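Local coordinates for nadph-flavin oxidoreductase (Vibrio harveyi, PDB 1BKJ), which catalyses the NADPH-dependent reduction of FMN to FMNH2, which it supplies to luciferase for bioluminescence, and works as a homodimer, at the interface of chains A and B. Coordinates in Å, arbitrary orientation; residue numbers count along the deposited sequence, not the author numbering. Chains: chain A/B, Nadph-flavin oxidoreductase.

Contact 1: the interface of chains A and B. Residues chain A 31-32, 35, 48, 50; chain B 172, 175-176.
The amide N of A:Ile48 donates to the carbonyl O of B:Val175 at 3.0 Å, a nearly straight bond (169° at the hydrogen). It belongs to a parallel beta bridge that pairs A:Ile48 with B:Val176, joining strand 46-50 of one subunit to the short strand 176-178 of the other. In this nitroreductase-family enzyme the short strand thus lies beside strand 46-50 of the partner, an intersubunit pairing that probably helps to hold the homodimer together.

Beside the bridge, B:Val176 sends its two methyls to different neighbours. With CG1 anti to the backbone N (chi1 -172°), CG2 turns to helix 24-35, where it meets the branch methyl CG2 of A:Ile31 at 3.7 Å and the tip CD1 of the same residue a little farther off; the two side chains cross obliquely. CG1 goes instead towards the strand, lying against the CB of A:Arg50, whose chain then runs on extended from CG to NE.

One helical turn on from A:Ile31, A:Leu35 puts its two branches on different residues of the short helix 172-175. Its CD2 comes alongside the isopropyl group of B:Val175, 4.0 Å from CG2 and almost as near to CG1, the two side chains running antiparallel. Its CD1 lies over the backbone of B:Ala172. The methyl CB of B:Ala172 is shared between the A:Ile31 CG2 methyl and the amide oxygen OE1 of A:Gln32, each 3.9 Å away.

At the margin of this apolar patch a water joins the subunits. A:Gln32 bends at chi2 (-46°), which brings its amide end to the side of B:Ala172, and its OE1 lies 3.1 Å from the water O, which is also bonded to the backbone N of B:Ala172 at 3.1 Å.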
# COMPACT_ATOMS: atom_id res chain seq x y z
N ILE A 31 -14.53 7.05 3.05
CA ILE A 31 -13.97 7.54 1.78
C ILE A 31 -13.10 8.78 2.06
O ILE A 31 -11.99 8.86 1.52
CB ILE A 31 -15.10 7.84 0.71
CG1 ILE A 31 -15.83 6.54 0.29
CG2 ILE A 31 -14.56 8.60 -0.52
CD1 ILE A 31 -14.95 5.45 -0.29
N GLN A 32 -13.56 9.71 2.91
CA GLN A 32 -12.77 10.90 3.25
C GLN A 32 -11.45 10.52 3.94
O GLN A 32 -10.42 11.13 3.68
CB GLN A 32 -13.54 11.89 4.14
CG GLN A 32 -14.63 12.73 3.43
CD GLN A 32 -14.20 13.36 2.09
OE1 GLN A 32 -14.91 13.23 1.09
NE2 GLN A 32 -13.05 14.04 2.08
N LEU A 35 -9.20 9.37 1.26
CA LEU A 35 -8.71 10.51 0.48
C LEU A 35 -7.60 11.30 1.18
O LEU A 35 -6.72 11.84 0.52
CB LEU A 35 -9.85 11.44 0.08
CG LEU A 35 -10.84 10.92 -0.96
CD1 LEU A 35 -11.94 11.93 -1.10
CD2 LEU A 35 -10.17 10.68 -2.29
N ILE A 48 -11.77 4.15 -6.87
CA ILE A 48 -12.54 3.17 -6.11
C ILE A 48 -13.85 2.93 -6.84
O ILE A 48 -14.48 3.88 -7.30
CB ILE A 48 -12.86 3.68 -4.66
CG1 ILE A 48 -11.57 3.98 -3.89
CG2 ILE A 48 -13.73 2.63 -3.89
CD1 ILE A 48 -11.78 4.62 -2.53
N ARG A 50 -17.40 1.46 -6.13
CA ARG A 50 -18.34 1.01 -5.10
C ARG A 50 -19.39 0.15 -5.84
O ARG A 50 -20.06 0.63 -6.77
CB ARG A 50 -19.03 2.21 -4.42
CG ARG A 50 -19.98 1.81 -3.31
CD ARG A 50 -20.89 2.95 -2.92
NE ARG A 50 -21.87 2.52 -1.93
CZ ARG A 50 -23.09 3.03 -1.79
NH1 ARG A 50 -23.50 4.00 -2.59
NH2 ARG A 50 -23.89 2.58 -0.84
N ALA B 172 -14.70 13.37 -3.66
CA ALA B 172 -15.15 11.99 -3.58
C ALA B 172 -15.89 11.50 -4.83
O ALA B 172 -15.65 10.38 -5.27
CB ALA B 172 -16.00 11.79 -2.35
N VAL B 175 -13.16 10.46 -7.61
CA VAL B 175 -12.42 9.24 -7.27
C VAL B 175 -13.30 7.96 -7.11
O VAL B 175 -12.88 6.87 -7.50
CB VAL B 175 -11.54 9.51 -6.00
CG1 VAL B 175 -10.78 8.28 -5.54
CG2 VAL B 175 -10.54 10.63 -6.31
N VAL B 176 -14.52 8.11 -6.57
CA VAL B 176 -15.44 6.98 -6.37
C VAL B 176 -16.48 6.88 -7.50
O VAL B 176 -17.18 7.85 -7.82
CB VAL B 176 -16.17 7.05 -4.99
CG1 VAL B 176 -17.00 5.77 -4.71
CG2 VAL B 176 -15.17 7.27 -3.87
O HOH W 1 -15.24 15.26 -1.26

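Contact 2: the interface of chains A and B. Residues chain A 226, 228-229, 232; chain B 98, 240.
The flat carboxylate that ends chain B, on B:Arg240, has one face covered by A:Leu229 of helix 228-234 across the dimer interface of this nitroreductase-family enzyme. The CD2 methyl of A:Leu229 lies almost directly over the carboxylate carbon C of B:Arg240 at 3.9 Å, while its CB, above the same face, is 3.7 Å from OXT. The hydroxyl OG1 of B:Thr98 also stands on this side, 49° out of the plane, and donates to the carboxylate O of B:Arg240 at 2.8 Å, within the same subunit. Near the plane, beside OXT, sits a water whose O is 2.7 Å from that oxygen and crosses to the other chain.

That water also bonds to the carbonyl O of A:Pro226 and the backbone N of A:Leu229, the latter at 3.0 Å. Direct polar bonds between the subunits are absent from this patch, so the terminal carboxylate reaches the start of helix 228-234 through water; the NH of A:Leu229, acting through it, might help to stabilise a negative charge on the carboxylate.

The side chain of B:Thr98, the first residue of helix 98-121, crosses that of A:Leu229 at about a right angle. With CG anti to the backbone N (chi1 -173°), the isobutyl group of A:Leu229 packs against OG1 of B:Thr98, with CD1 at 3.7 Å and CB, CG and CD2 little farther. The methyl CG2 of B:Thr98 points instead to A:Leu232, meeting its CD1 at 4.1 Å.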
# COMPACT_ATOMS: atom_id res chain seq x y z
N PRO A 226 0.20 -16.56 -13.39
CA PRO A 226 0.97 -16.19 -14.60
C PRO A 226 0.33 -15.23 -15.63
O PRO A 226 1.06 -14.64 -16.44
CB PRO A 226 1.33 -17.54 -15.20
CG PRO A 226 0.18 -18.40 -14.80
CD PRO A 226 -0.03 -18.02 -13.37
N ILE A 228 -1.12 -12.36 -14.94
CA ILE A 228 -1.05 -10.99 -14.43
C ILE A 228 -0.28 -9.97 -15.27
O ILE A 228 -0.81 -8.87 -15.50
CB ILE A 228 -0.68 -10.98 -12.89
CG1 ILE A 228 -1.89 -11.45 -12.07
CG2 ILE A 228 -0.18 -9.59 -12.38
CD1 ILE A 228 -3.13 -10.56 -12.16
N LEU A 229 0.94 -10.31 -15.74
CA LEU A 229 1.71 -9.39 -16.60
C LEU A 229 0.98 -9.18 -17.95
O LEU A 229 0.86 -8.04 -18.39
CB LEU A 229 3.19 -9.78 -16.76
CG LEU A 229 4.13 -8.80 -17.50
CD1 LEU A 229 4.24 -7.46 -16.76
CD2 LEU A 229 5.49 -9.42 -17.65
N LEU A 232 -1.92 -6.74 -17.23
CA LEU A 232 -1.47 -5.36 -17.05
C LEU A 232 -1.10 -4.75 -18.40
O LEU A 232 -1.56 -3.66 -18.72
CB LEU A 232 -0.30 -5.28 -16.06
CG LEU A 232 -0.57 -5.53 -14.56
CD1 LEU A 232 0.73 -5.52 -13.78
CD2 LEU A 232 -1.54 -4.49 -13.99
N THR B 98 5.26 -11.37 -11.72
CA THR B 98 4.83 -9.97 -11.48
C THR B 98 3.80 -9.83 -10.35
O THR B 98 3.85 -8.87 -9.57
CB THR B 98 4.33 -9.32 -12.79
OG1 THR B 98 5.42 -9.29 -13.72
CG2 THR B 98 3.85 -7.86 -12.58
N ARG B 240 8.42 -12.19 -15.30
CA ARG B 240 7.34 -12.78 -16.10
C ARG B 240 5.99 -12.58 -15.43
O ARG B 240 5.95 -11.99 -14.34
CB ARG B 240 7.61 -14.28 -16.37
CG ARG B 240 7.90 -15.11 -15.14
CD ARG B 240 8.26 -16.54 -15.48
NE ARG B 240 8.80 -17.19 -14.29
CZ ARG B 240 8.76 -18.49 -14.02
NH1 ARG B 240 8.18 -19.35 -14.86
NH2 ARG B 240 9.25 -18.93 -12.87
OXT ARG B 240 4.97 -12.97 -16.02
O HOH W 2 2.55 -12.74 -14.96

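Contact 1 and contact 2 are about 27 Å apart, measured between the centres of their C-alpha atoms, and have no residue or secondary-structure element in common. Contact 1 joins a helix and strand of chain A to the 172-178 segment of chain B, whereas contact 2 sets a C-terminal helix of chain A against the start of helix 98-121 and the C-terminal end of chain B. Two-fold symmetry repeats each with the chains exchanged, so both subunits give and receive at separate places. Such reciprocal, widely spaced contacts suit the homodimer, whose FMN pockets draw residues from both chains.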